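Local coordinates for glycerol-3-phosphate dehydrogenase [NAD(+)] (PDB 6IUY), which probably interconverts dihydroxyacetone phosphate and sn-glycerol 3-phosphate with NAD, in a di-domain build that enables direct conversion of dihydroxyacetone phosphate to glycerol, at residues Thr462-Val467 with Ala518-Ser523; Val406-Asn411 with Pro455-Cys460; Gly527-Val532 with Gln560-Val565. One frame throughout, in Å; residues are numbered along the deposited sequence.

Contact 1: Thr462-Val467 with Ala518-Ser523. With 13P (1,3-dihydroxyacetonephosphate), chain D.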
loop_
_atom_site.group_PDB
_atom_site.type_symbol
_atom_site.label_atom_id
_atom_site.label_comp_id
_atom_site.label_asym_id
_atom_site.label_seq_id
_atom_site.Cartn_x
_atom_site.Cartn_y
_atom_site.Cartn_z
ATOM N N THR A 462 8.952 2.420 -12.472
ATOM C CA THR A 462 10.053 3.296 -12.864
ATOM C C THR A 462 10.717 4.035 -11.700
ATOM O O THR A 462 11.929 4.058 -11.624
ATOM C CB THR A 462 9.570 4.355 -13.893
ATOM O OG1 THR A 462 9.360 3.723 -15.164
ATOM C CG2 THR A 462 10.583 5.457 -14.064
ATOM N N LEU A 463 9.936 4.649 -10.808
ATOM C CA LEU A 463 10.506 5.463 -9.720
ATOM C C LEU A 463 11.223 4.625 -8.661
ATOM O O LEU A 463 12.158 5.092 -8.002
ATOM C CB LEU A 463 9.419 6.305 -9.039
ATOM C CG LEU A 463 8.901 7.495 -9.843
ATOM C CD1 LEU A 463 7.904 8.321 -9.034
ATOM C CD2 LEU A 463 10.058 8.358 -10.320
ATOM N N LYS A 464 10.794 3.384 -8.494
ATOM C CA LYS A 464 11.339 2.560 -7.428
ATOM C C LYS A 464 12.831 2.256 -7.607
ATOM O O LYS A 464 13.516 1.916 -6.632
ATOM C CB LYS A 464 10.525 1.268 -7.320
ATOM C CG LYS A 464 11.292 -0.007 -7.475
ATOM C CD LYS A 464 11.684 -0.282 -8.885
ATOM C CE LYS A 464 12.152 -1.711 -8.972
ATOM N NZ LYS A 464 13.046 -2.014 -10.110
ATOM N N ASN A 465 13.339 2.392 -8.835
ATOM C CA ASN A 465 14.762 2.173 -9.096
ATOM C C ASN A 465 15.579 3.327 -8.578
ATOM O O ASN A 465 16.753 3.169 -8.293
ATOM C CB ASN A 465 15.056 1.985 -10.600
ATOM C CG ASN A 465 14.766 0.580 -11.077
ATOM O OD1 ASN A 465 14.924 -0.383 -10.330
ATOM N ND2 ASN A 465 14.320 0.453 -12.327
ATOM N N ILE A 466 14.979 4.505 -8.483
ATOM C CA ILE A 466 15.666 5.600 -7.793
ATOM C C ILE A 466 15.853 5.231 -6.311
ATOM O O ILE A 466 16.957 5.316 -5.785
ATOM C CB ILE A 466 14.890 6.939 -7.851
ATOM C CG1 ILE A 466 14.689 7.418 -9.288
ATOM C CG2 ILE A 466 15.610 8.015 -6.995
ATOM C CD1 ILE A 466 13.868 8.718 -9.369
ATOM N N VAL A 467 14.767 4.827 -5.643
ATOM C CA VAL A 467 14.841 4.447 -4.220
ATOM C C VAL A 467 15.827 3.305 -4.007
ATOM O O VAL A 467 16.497 3.256 -2.980
ATOM C CB VAL A 467 13.448 4.010 -3.639
ATOM C CG1 VAL A 467 13.555 3.727 -2.159
ATOM C CG2 VAL A 467 12.395 5.079 -3.885
ATOM N N ALA A 518 5.851 -4.181 -3.162
ATOM C CA ALA A 518 6.591 -5.413 -3.396
ATOM C C ALA A 518 7.868 -5.150 -4.230
ATOM O O ALA A 518 8.974 -5.531 -3.843
ATOM C CB ALA A 518 5.699 -6.448 -4.076
ATOM N N ASP A 519 7.718 -4.468 -5.355
ATOM C CA ASP A 519 8.849 -4.203 -6.254
ATOM C C ASP A 519 9.937 -3.383 -5.557
ATOM O O ASP A 519 11.127 -3.650 -5.711
ATOM C CB ASP A 519 8.360 -3.468 -7.513
ATOM C CG ASP A 519 9.383 -3.493 -8.654
ATOM O OD1 ASP A 519 10.453 -4.137 -8.496
ATOM O OD2 ASP A 519 9.108 -2.873 -9.720
ATOM N N LEU A 520 9.520 -2.363 -4.815
ATOM C CA LEU A 520 10.464 -1.457 -4.165
ATOM C C LEU A 520 11.368 -2.210 -3.178
ATOM O O LEU A 520 12.571 -1.920 -3.042
ATOM C CB LEU A 520 9.692 -0.338 -3.461
ATOM C CG LEU A 520 10.452 0.603 -2.540
ATOM C CD1 LEU A 520 11.357 1.515 -3.342
ATOM C CD2 LEU A 520 9.480 1.407 -1.715
ATOM N N ILE A 521 10.783 -3.207 -2.526
ATOM C CA ILE A 521 11.460 -3.996 -1.504
ATOM C C ILE A 521 12.461 -4.971 -2.129
ATOM O O ILE A 521 13.656 -4.954 -1.797
ATOM C CB ILE A 521 10.432 -4.773 -0.655
ATOM C CG1 ILE A 521 9.617 -3.795 0.200
ATOM C CG2 ILE A 521 11.117 -5.815 0.234
ATOM C CD1 ILE A 521 8.548 -4.477 1.087
ATOM N N ALA A 522 11.966 -5.812 -3.037
ATOM C CA ALA A 522 12.818 -6.759 -3.762
ATOM C C ALA A 522 13.976 -6.051 -4.420
ATOM O O ALA A 522 15.103 -6.534 -4.372
ATOM C CB ALA A 522 12.006 -7.537 -4.809
ATOM N N SER A 523 13.719 -4.901 -5.028
ATOM C CA SER A 523 14.790 -4.182 -5.719
ATOM C C SER A 523 15.740 -3.474 -4.776
ATOM O O SER A 523 16.916 -3.239 -5.119
ATOM C CB SER A 523 14.196 -3.179 -6.703
ATOM O OG SER A 523 13.300 -3.873 -7.556
HETATM P P 13P D . 17.297 -3.823 -10.786
HETATM O O1P 13P D . 15.902 -3.801 -10.209
HETATM O O2P 13P D . 17.750 -5.254 -10.743
HETATM O O3P 13P D . 18.161 -2.941 -9.924
HETATM O O1 13P D . 17.443 -3.305 -12.290
HETATM C C1 13P D . 16.397 -2.664 -12.983
HETATM C C2 13P D . 15.197 -3.532 -12.801
HETATM O O2 13P D . 15.336 -4.732 -12.692
HETATM C C3 13P D . 13.819 -2.936 -12.740
HETATM O O3 13P D . 13.074 -3.636 -11.756
#

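Contact 2: Val406-Asn411 with Pro455-Cys460. With NAD (nicotinamide-adenine-dinucleotide), chain C.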
loop_
_atom_site.group_PDB
_atom_site.type_symbol
_atom_site.label_atom_id
_atom_site.label_comp_id
_atom_site.label_asym_id
_atom_site.label_seq_id
_atom_site.Cartn_x
_atom_site.Cartn_y
_atom_site.Cartn_z
ATOM N N VAL A 406 0.997 -2.464 -19.381
ATOM C CA VAL A 406 2.278 -2.703 -18.720
ATOM C C VAL A 406 2.227 -3.936 -17.845
ATOM O O VAL A 406 1.149 -4.374 -17.407
ATOM C CB VAL A 406 2.724 -1.529 -17.844
ATOM C CG1 VAL A 406 2.930 -0.269 -18.690
ATOM C CG2 VAL A 406 1.732 -1.316 -16.665
ATOM N N LEU A 407 3.399 -4.517 -17.616
ATOM C CA LEU A 407 3.524 -5.591 -16.651
ATOM C C LEU A 407 4.574 -5.123 -15.662
ATOM O O LEU A 407 5.733 -4.950 -16.036
ATOM C CB LEU A 407 3.925 -6.912 -17.314
ATOM C CG LEU A 407 4.108 -8.195 -16.489
ATOM C CD1 LEU A 407 4.129 -9.384 -17.425
ATOM C CD2 LEU A 407 5.401 -8.182 -15.689
ATOM N N MET A 408 4.161 -4.912 -14.416
ATOM C CA MET A 408 5.053 -4.399 -13.367
ATOM C C MET A 408 4.898 -5.220 -12.102
ATOM O O MET A 408 3.774 -5.492 -11.678
ATOM C CB MET A 408 4.747 -2.941 -13.067
ATOM C CG MET A 408 4.813 -2.042 -14.266
ATOM S SD MET A 408 6.499 -1.514 -14.575
ATOM C CE MET A 408 6.562 -1.601 -16.377
ATOM N N GLY A 409 6.010 -5.649 -11.517
ATOM C CA GLY A 409 5.946 -6.474 -10.325
ATOM C C GLY A 409 7.321 -6.638 -9.702
ATOM O O GLY A 409 8.324 -6.182 -10.264
ATOM N N ALA A 410 7.373 -7.255 -8.528
ATOM C CA ALA A 410 8.645 -7.571 -7.891
ATOM C C ALA A 410 9.259 -8.749 -8.634
ATOM O O ALA A 410 8.960 -9.912 -8.327
ATOM C CB ALA A 410 8.445 -7.896 -6.415
ATOM N N ASN A 411 10.085 -8.457 -9.640
ATOM C CA ASN A 411 10.462 -9.486 -10.604
ATOM C C ASN A 411 11.944 -9.642 -10.936
ATOM O O ASN A 411 12.274 -9.708 -12.128
ATOM C CB ASN A 411 9.756 -9.247 -11.948
ATOM C CG ASN A 411 8.241 -9.222 -11.852
ATOM O OD1 ASN A 411 7.624 -10.004 -11.117
ATOM N ND2 ASN A 411 7.629 -8.340 -12.646
ATOM N N PRO A 455 -1.216 4.171 -15.305
ATOM C CA PRO A 455 -0.272 5.211 -14.879
ATOM C C PRO A 455 0.351 4.953 -13.491
ATOM O O PRO A 455 1.484 5.367 -13.259
ATOM C CB PRO A 455 -1.119 6.495 -14.878
ATOM C CG PRO A 455 -2.529 6.081 -15.084
ATOM C CD PRO A 455 -2.542 4.709 -15.671
ATOM N N GLY A 456 -0.351 4.269 -12.591
ATOM C CA GLY A 456 0.187 4.046 -11.251
ATOM C C GLY A 456 1.201 2.912 -11.183
ATOM O O GLY A 456 2.267 3.060 -10.572
ATOM N N ALA A 457 0.857 1.782 -11.798
ATOM C CA ALA A 457 1.752 0.638 -11.919
ATOM C C ALA A 457 3.056 1.046 -12.584
ATOM O O ALA A 457 4.156 0.709 -12.112
ATOM C CB ALA A 457 1.093 -0.493 -12.727
ATOM N N GLU A 458 2.927 1.784 -13.678
ATOM C CA GLU A 458 4.071 2.054 -14.516
ATOM C C GLU A 458 4.998 3.036 -13.831
ATOM O O GLU A 458 6.201 2.864 -13.873
ATOM C CB GLU A 458 3.646 2.585 -15.894
ATOM C CG GLU A 458 4.795 2.564 -16.884
ATOM C CD GLU A 458 4.371 2.903 -18.298
ATOM O OE1 GLU A 458 3.339 3.580 -18.454
ATOM O OE2 GLU A 458 5.080 2.488 -19.247
ATOM N N MET A 459 4.444 4.066 -13.200
ATOM C CA MET A 459 5.278 5.057 -12.517
ATOM C C MET A 459 5.950 4.450 -11.268
ATOM O O MET A 459 7.087 4.796 -10.935
ATOM C CB MET A 459 4.451 6.293 -12.144
ATOM C CG MET A 459 5.274 7.408 -11.552
ATOM S SD MET A 459 6.368 8.252 -12.712
ATOM C CE MET A 459 5.175 9.336 -13.495
ATOM N N CYS A 460 5.267 3.520 -10.601
ATOM C CA CYS A 460 5.894 2.790 -9.496
ATOM C C CYS A 460 7.061 1.945 -9.968
ATOM O O CYS A 460 8.129 1.978 -9.373
ATOM C CB CYS A 460 4.894 1.870 -8.786
ATOM S SG CYS A 460 3.785 2.740 -7.678
HETATM P PA NAD C . 19.532 -6.020 -19.539
HETATM O O1A NAD C . 19.865 -7.443 -19.349
HETATM O O2A NAD C . 19.703 -5.163 -18.292
HETATM O O5B NAD C . 20.477 -5.358 -20.689
HETATM C C5B NAD C . 21.074 -6.185 -21.699
HETATM C C4B NAD C . 20.487 -5.822 -23.087
HETATM O O4B NAD C . 20.869 -4.621 -23.428
HETATM C C3B NAD C . 21.097 -6.739 -24.152
HETATM O O3B NAD C . 20.242 -7.702 -24.565
HETATM C C2B NAD C . 21.435 -5.792 -25.320
HETATM O O2B NAD C . 20.948 -6.414 -26.590
HETATM C C1B NAD C . 20.813 -4.702 -25.027
HETATM N N9A NAD C . 21.475 -3.614 -25.610
HETATM C C8A NAD C . 22.747 -3.192 -25.418
HETATM N N7A NAD C . 22.934 -2.106 -26.200
HETATM C C5A NAD C . 21.789 -1.864 -26.894
HETATM C C6A NAD C . 21.442 -0.909 -27.832
HETATM N N6A NAD C . 22.275 0.129 -28.335
HETATM N N1A NAD C . 20.208 -0.895 -28.351
HETATM C C2A NAD C . 19.305 -1.839 -27.959
HETATM N N3A NAD C . 19.643 -2.783 -27.052
HETATM C C4A NAD C . 20.886 -2.790 -26.523
HETATM O O3 NAD C . 18.008 -5.941 -20.038
HETATM P PN NAD C . 16.708 -6.495 -19.280
HETATM O O1N NAD C . 17.094 -7.306 -18.055
HETATM O O2N NAD C . 15.871 -7.350 -20.204
HETATM O O5D NAD C . 15.910 -5.236 -18.761
HETATM C C5D NAD C . 15.246 -4.366 -19.658
HETATM C C4D NAD C . 14.102 -3.698 -18.881
HETATM O O4D NAD C . 13.528 -4.568 -18.071
HETATM C C3D NAD C . 14.684 -2.615 -17.995
HETATM O O3D NAD C . 13.947 -1.500 -18.134
HETATM C C2D NAD C . 14.567 -3.171 -16.549
HETATM O O2D NAD C . 14.491 -2.006 -15.629
HETATM C C1D NAD C . 13.490 -3.905 -16.591
HETATM N N1N NAD C . 13.429 -4.981 -15.622
HETATM C C2N NAD C . 14.512 -5.787 -15.342
HETATM C C3N NAD C . 14.401 -6.812 -14.403
HETATM C C7N NAD C . 15.645 -7.676 -14.099
HETATM O O7N NAD C . 15.677 -8.379 -13.109
HETATM N N7N NAD C . 16.752 -7.639 -15.023
HETATM C C4N NAD C . 13.214 -7.044 -13.743
HETATM C C5N NAD C . 12.114 -6.259 -14.040
HETATM C C6N NAD C . 12.235 -5.240 -14.986
#

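Contact 3: Gly527-Val532 with Gln560-Val565. With NAD (nicotinamide-adenine-dinucleotide), chain C; 13P (1,3-dihydroxyacetonephosphate), chain D.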
loop_
_atom_site.group_PDB
_atom_site.type_symbol
_atom_site.label_atom_id
_atom_site.label_comp_id
_atom_site.label_asym_id
_atom_site.label_seq_id
_atom_site.Cartn_x
_atom_site.Cartn_y
_atom_site.Cartn_z
ATOM N N GLY A 527 18.315 -6.184 -5.955
ATOM C CA GLY A 527 18.393 -5.796 -7.359
ATOM C C GLY A 527 19.753 -5.280 -7.780
ATOM O O GLY A 527 20.686 -5.188 -6.969
ATOM N N ARG A 528 19.880 -4.947 -9.059
ATOM C CA ARG A 528 21.171 -4.567 -9.597
ATOM C C ARG A 528 21.517 -3.157 -9.196
ATOM O O ARG A 528 22.693 -2.837 -9.034
ATOM C CB ARG A 528 21.186 -4.715 -11.127
ATOM C CG ARG A 528 20.912 -6.144 -11.584
ATOM C CD ARG A 528 20.565 -6.222 -13.070
ATOM N NE ARG A 528 19.416 -5.394 -13.442
ATOM C CZ ARG A 528 18.954 -5.279 -14.691
ATOM N NH1 ARG A 528 19.531 -5.952 -15.677
ATOM N NH2 ARG A 528 17.926 -4.498 -14.958
ATOM N N ASN A 529 20.498 -2.310 -9.064
ATOM C CA ASN A 529 20.691 -0.914 -8.685
ATOM C C ASN A 529 21.244 -0.774 -7.280
ATOM O O ASN A 529 22.144 0.042 -7.032
ATOM C CB ASN A 529 19.381 -0.134 -8.790
ATOM C CG ASN A 529 18.987 0.153 -10.226
ATOM O OD1 ASN A 529 19.682 0.897 -10.946
ATOM N ND2 ASN A 529 17.853 -0.412 -10.650
ATOM N N ARG A 530 20.682 -1.555 -6.362
ATOM C CA ARG A 530 21.164 -1.633 -4.972
ATOM C C ARG A 530 22.585 -2.135 -4.960
ATOM O O ARG A 530 23.423 -1.643 -4.207
ATOM C CB ARG A 530 20.293 -2.576 -4.127
ATOM C CG ARG A 530 20.725 -2.724 -2.667
ATOM C CD ARG A 530 20.559 -4.135 -2.155
ATOM N NE ARG A 530 21.708 -4.965 -2.524
ATOM C CZ ARG A 530 22.928 -4.797 -2.024
ATOM N NH1 ARG A 530 23.160 -3.820 -1.144
ATOM N NH2 ARG A 530 23.915 -5.588 -2.411
ATOM N N ARG A 531 22.852 -3.139 -5.792
ATOM C CA ARG A 531 24.139 -3.827 -5.739
ATOM C C ARG A 531 25.268 -2.921 -6.190
ATOM O O ARG A 531 26.330 -2.856 -5.548
ATOM C CB ARG A 531 24.111 -5.081 -6.592
ATOM C CG ARG A 531 25.401 -5.886 -6.504
ATOM C CD ARG A 531 25.408 -7.040 -7.500
ATOM N NE ARG A 531 26.777 -7.333 -7.903
ATOM C CZ ARG A 531 27.149 -7.598 -9.151
ATOM N NH1 ARG A 531 26.248 -7.614 -10.122
ATOM N NH2 ARG A 531 28.423 -7.843 -9.420
ATOM N N VAL A 532 25.033 -2.202 -7.287
ATOM C CA VAL A 532 26.025 -1.284 -7.808
ATOM C C VAL A 532 26.196 -0.034 -6.963
ATOM O O VAL A 532 27.298 0.514 -6.869
ATOM C CB VAL A 532 25.674 -0.829 -9.239
ATOM C CG1 VAL A 532 26.693 0.202 -9.714
ATOM C CG2 VAL A 532 25.627 -2.030 -10.167
ATOM N N GLN A 560 24.552 -6.091 -18.822
ATOM C CA GLN A 560 23.214 -5.638 -18.426
ATOM C C GLN A 560 23.249 -4.160 -18.073
ATOM O O GLN A 560 24.326 -3.592 -17.843
ATOM C CB GLN A 560 22.660 -6.467 -17.265
ATOM C CG GLN A 560 22.602 -7.974 -17.555
ATOM C CD GLN A 560 22.116 -8.788 -16.379
ATOM O OE1 GLN A 560 21.367 -8.298 -15.516
ATOM N NE2 GLN A 560 22.541 -10.042 -16.325
ATOM N N LYS A 561 22.066 -3.540 -18.055
ATOM C CA LYS A 561 21.964 -2.086 -17.964
ATOM C C LYS A 561 21.394 -1.595 -16.625
ATOM O O LYS A 561 20.319 -2.020 -16.176
ATOM C CB LYS A 561 21.104 -1.552 -19.129
ATOM C CG LYS A 561 21.676 -1.889 -20.521
ATOM C CD LYS A 561 23.058 -1.267 -20.693
ATOM C CE LYS A 561 23.721 -1.641 -22.024
ATOM N NZ LYS A 561 25.099 -1.024 -22.141
ATOM N N LEU A 562 22.140 -0.693 -16.007
ATOM C CA LEU A 562 21.751 -0.008 -14.788
ATOM C C LEU A 562 20.656 1.005 -15.119
ATOM O O LEU A 562 20.816 1.805 -16.046
ATOM C CB LEU A 562 22.974 0.693 -14.180
ATOM C CG LEU A 562 22.851 1.316 -12.789
ATOM C CD1 LEU A 562 22.667 0.227 -11.723
ATOM C CD2 LEU A 562 24.065 2.174 -12.500
ATOM N N GLN A 563 19.547 0.997 -14.382
ATOM C CA GLN A 563 18.440 1.867 -14.770
ATOM C C GLN A 563 18.137 2.993 -13.772
ATOM O O GLN A 563 17.554 4.011 -14.152
ATOM C CB GLN A 563 17.186 1.031 -14.998
ATOM C CG GLN A 563 17.327 -0.026 -16.070
ATOM C CD GLN A 563 17.222 0.548 -17.500
ATOM O OE1 GLN A 563 16.146 0.529 -18.107
ATOM N NE2 GLN A 563 18.342 1.039 -18.033
ATOM N N GLY A 564 18.535 2.825 -12.507
ATOM C CA GLY A 564 18.207 3.805 -11.462
ATOM C C GLY A 564 18.849 5.196 -11.523
ATOM O O GLY A 564 18.239 6.218 -11.159
ATOM N N VAL A 565 20.085 5.265 -11.984
ATOM C CA VAL A 565 20.757 6.557 -12.053
ATOM C C VAL A 565 20.245 7.368 -13.241
ATOM O O VAL A 565 20.033 8.586 -13.126
ATOM C CB VAL A 565 22.280 6.385 -12.135
ATOM C CG1 VAL A 565 22.946 7.700 -12.508
ATOM C CG2 VAL A 565 22.800 5.857 -10.811
HETATM P PA NAD C . 19.532 -6.020 -19.539
HETATM O O1A NAD C . 19.865 -7.443 -19.349
HETATM O O2A NAD C . 19.703 -5.163 -18.292
HETATM O O5B NAD C . 20.477 -5.358 -20.689
HETATM C C5B NAD C . 21.074 -6.185 -21.699
HETATM C C4B NAD C . 20.487 -5.822 -23.087
HETATM O O4B NAD C . 20.869 -4.621 -23.428
HETATM C C3B NAD C . 21.097 -6.739 -24.152
HETATM O O3B NAD C . 20.242 -7.702 -24.565
HETATM C C2B NAD C . 21.435 -5.792 -25.320
HETATM O O2B NAD C . 20.948 -6.414 -26.590
HETATM C C1B NAD C . 20.813 -4.702 -25.027
HETATM N N9A NAD C . 21.475 -3.614 -25.610
HETATM C C8A NAD C . 22.747 -3.192 -25.418
HETATM N N7A NAD C . 22.934 -2.106 -26.200
HETATM C C5A NAD C . 21.789 -1.864 -26.894
HETATM C C6A NAD C . 21.442 -0.909 -27.832
HETATM N N6A NAD C . 22.275 0.129 -28.335
HETATM N N1A NAD C . 20.208 -0.895 -28.351
HETATM C C2A NAD C . 19.305 -1.839 -27.959
HETATM N N3A NAD C . 19.643 -2.783 -27.052
HETATM C C4A NAD C . 20.886 -2.790 -26.523
HETATM O O3 NAD C . 18.008 -5.941 -20.038
HETATM P PN NAD C . 16.708 -6.495 -19.280
HETATM O O1N NAD C . 17.094 -7.306 -18.055
HETATM O O2N NAD C . 15.871 -7.350 -20.204
HETATM O O5D NAD C . 15.910 -5.236 -18.761
HETATM C C5D NAD C . 15.246 -4.366 -19.658
HETATM C C4D NAD C . 14.102 -3.698 -18.881
HETATM O O4D NAD C . 13.528 -4.568 -18.071
HETATM C C3D NAD C . 14.684 -2.615 -17.995
HETATM O O3D NAD C . 13.947 -1.500 -18.134
HETATM C C2D NAD C . 14.567 -3.171 -16.549
HETATM O O2D NAD C . 14.491 -2.006 -15.629
HETATM C C1D NAD C . 13.490 -3.905 -16.591
HETATM N N1N NAD C . 13.429 -4.981 -15.622
HETATM C C2N NAD C . 14.512 -5.787 -15.342
HETATM C C3N NAD C . 14.401 -6.812 -14.403
HETATM C C7N NAD C . 15.645 -7.676 -14.099
HETATM O O7N NAD C . 15.677 -8.379 -13.109
HETATM N N7N NAD C . 16.752 -7.639 -15.023
HETATM C C4N NAD C . 13.214 -7.044 -13.743
HETATM C C5N NAD C . 12.114 -6.259 -14.040
HETATM C C6N NAD C . 12.235 -5.240 -14.986
HETATM P P 13P D . 17.297 -3.823 -10.786
HETATM O O1P 13P D . 15.902 -3.801 -10.209
HETATM O O2P 13P D . 17.750 -5.254 -10.743
HETATM O O3P 13P D . 18.161 -2.941 -9.924
HETATM O O1 13P D . 17.443 -3.305 -12.290
HETATM C C1 13P D . 16.397 -2.664 -12.983
HETATM C C2 13P D . 15.197 -3.532 -12.801
HETATM O O2 13P D . 15.336 -4.732 -12.692
HETATM C C3 13P D . 13.819 -2.936 -12.740
HETATM O O3 13P D . 13.074 -3.636 -11.756
HETATM O O HOH W 1 18.001 -3.290 -17.553
#

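Contact 1: Thr462-Val467 with Ala518-Ser523
The carboxylate of Asp519 has the aliphatic end of Lys464 over one face. Lys464 CD lies 4.0 Å from Asp519 CG on that side. The opposite face is covered by a backbone carbonyl, with Gly409 O 3.3 Å from Asp519 CG. At the rim, OD2 of Asp519 forms a salt bridge with Lys380. The contact joins two helices of the all-helical C-terminal domain, beside the dihydroxyacetone phosphate site. The axes of the segments 462-467 and 518-523 come within 9.0 Å and run 35° apart. Lys464 has the most surface buried by the contact. Its chain bends at chi2, and CG passes 3.7 Å from Leu520 CA before the ammonium turns to the bound dihydroxyacetone phosphate. Lys464 is a substrate ligand, but its exact bonds are doubtful because NZ and Ser523 OG are modelled too close to neighbours. A long salt bridge, Lys464 NZ to Asp519 OD1 at 3.7 Å, is equally uncertain. Asp519 thus sits between two lysines of the site, Lys380 and Lys464. Asn465 turns its amide to the ligand, with ND2 3.5 Å from 13P C3. Below the polar layer, Leu520 and Val467 cross at about a right angle. Leu520 CG is anti to its backbone N (chi1 171°), and CD1 packs tightly on Val467, 3.3 Å from both CB and CG1.

Contact 2: Val406-Asn411 with Pro455-Cys460
Glu458, Val406 and Met408 bury nearly equal areas and carry this contact, with Ala457 filling in between them. It sets the strand 404-408 of the NAD-binding Rossmann-type domain against the first turns of helix 454-477, which leads into the C-terminal helical domain. The short axes come within 8.2 Å and lie 52° apart. Val406 presents both methyls to the helix. Its CG1, anti to the carbonyl carbon (chi1 -62°), stands over the flat face of the Glu458 carboxylate, 3.5 Å from Glu458 CD. The other branch, CG2, meets Ala457 CB at 4.1 Å. Glu458 is extended from CA to its carboxylate, so it reaches past the methyl and crosses Val406 at about a right angle. Its polar end is held from outside the contact, where OE1 is hydrogen-bonded to Ser393. Met408, two residues on, points to the helix from the same side of the strand. Its CG lies 3.6 Å from Ala457 O and 4.3 Å from Ala457 CB, while bends at chi2 and chi3 turn SD and CE aside. Met408 also touches Lys380, a ligand of the substrate, and Cys515. Beyond the strand, the chain carries Asn411 to the cofactor, with Asn411 O 3.3 Å from NAD C4N. No hydrogen bond joins the two segments. The domains therefore meet here through van der Waals contacts, and the one carboxylate present offers its face to a methyl while its oxygens are satisfied elsewhere.

Contact 3: Gly527-Val532 with Gln560-Val565
A helix N-terminus that receives a phosphate meets the loop that holds the cofactor, at the shared NAD and dihydroxyacetone phosphate site. Arg528 and Gln560 join the two sides. Gly527 is the N-cap of helix 528-541, whose first amides grip the substrate phosphate. Arg528 N donates to 13P O2P at 2.7 Å (170°), and Asn529 N to 13P O3P at 2.6 Å. The Arg528 guanidinium lies between both ligands. Lys561 O sits over one face, toward the rim, and NAD N7N over the centre of the other. NH1 donates to Gln560 OE1, 3.0 Å away and near the guanidinium plane, and also to NAD O2A. NE and NH2 both donate to 13P O1, and NE also to O2P. The bend at chi3 (-57°) swings the group round the phosphate. These bonds fix its rotation and tie substrate to cofactor through one side chain. Lys561 N makes a nearly straight bond to NAD O2A, 2.9 Å. One water accepts from Arg528 NH2 and lies within bonding distance of Lys561 O and the same cofactor oxygen. Gln563 OE1 takes the ribose hydroxyl O3D of NAD and a bond from His353. Asn529 OD1 accepts from Gly564 N at 2.7 Å, the donor standing above the carbonyl plane, and weakly from Gln563 N. Val532 and Leu562 meet tip to tip, CG2 to CD1 at 4.0 Å.

Overall arrangement
All three contacts are buried, but only contact 2 joins the Rossmann-type domain to the helical one. Contacts 1 and 2 share helix 454-477 and touch directly, Gly409 and Ala410 resting on 518-523. Both also reach the second subunit, whereas contact 3 meets no other chain. Contacts 1 and 3 share the bound dihydroxyacetone phosphate and touch through Asn465 and Asn529; helix 528-541 follows helix 514-526. Contacts 2 and 3 both touch NAD, with centres about 17 Å apart. The chemistry changes accordingly: apolar with no cross bonds in contact 2, a charged layer above an apolar one in contact 1, and dense hydrogen bonding in contact 3.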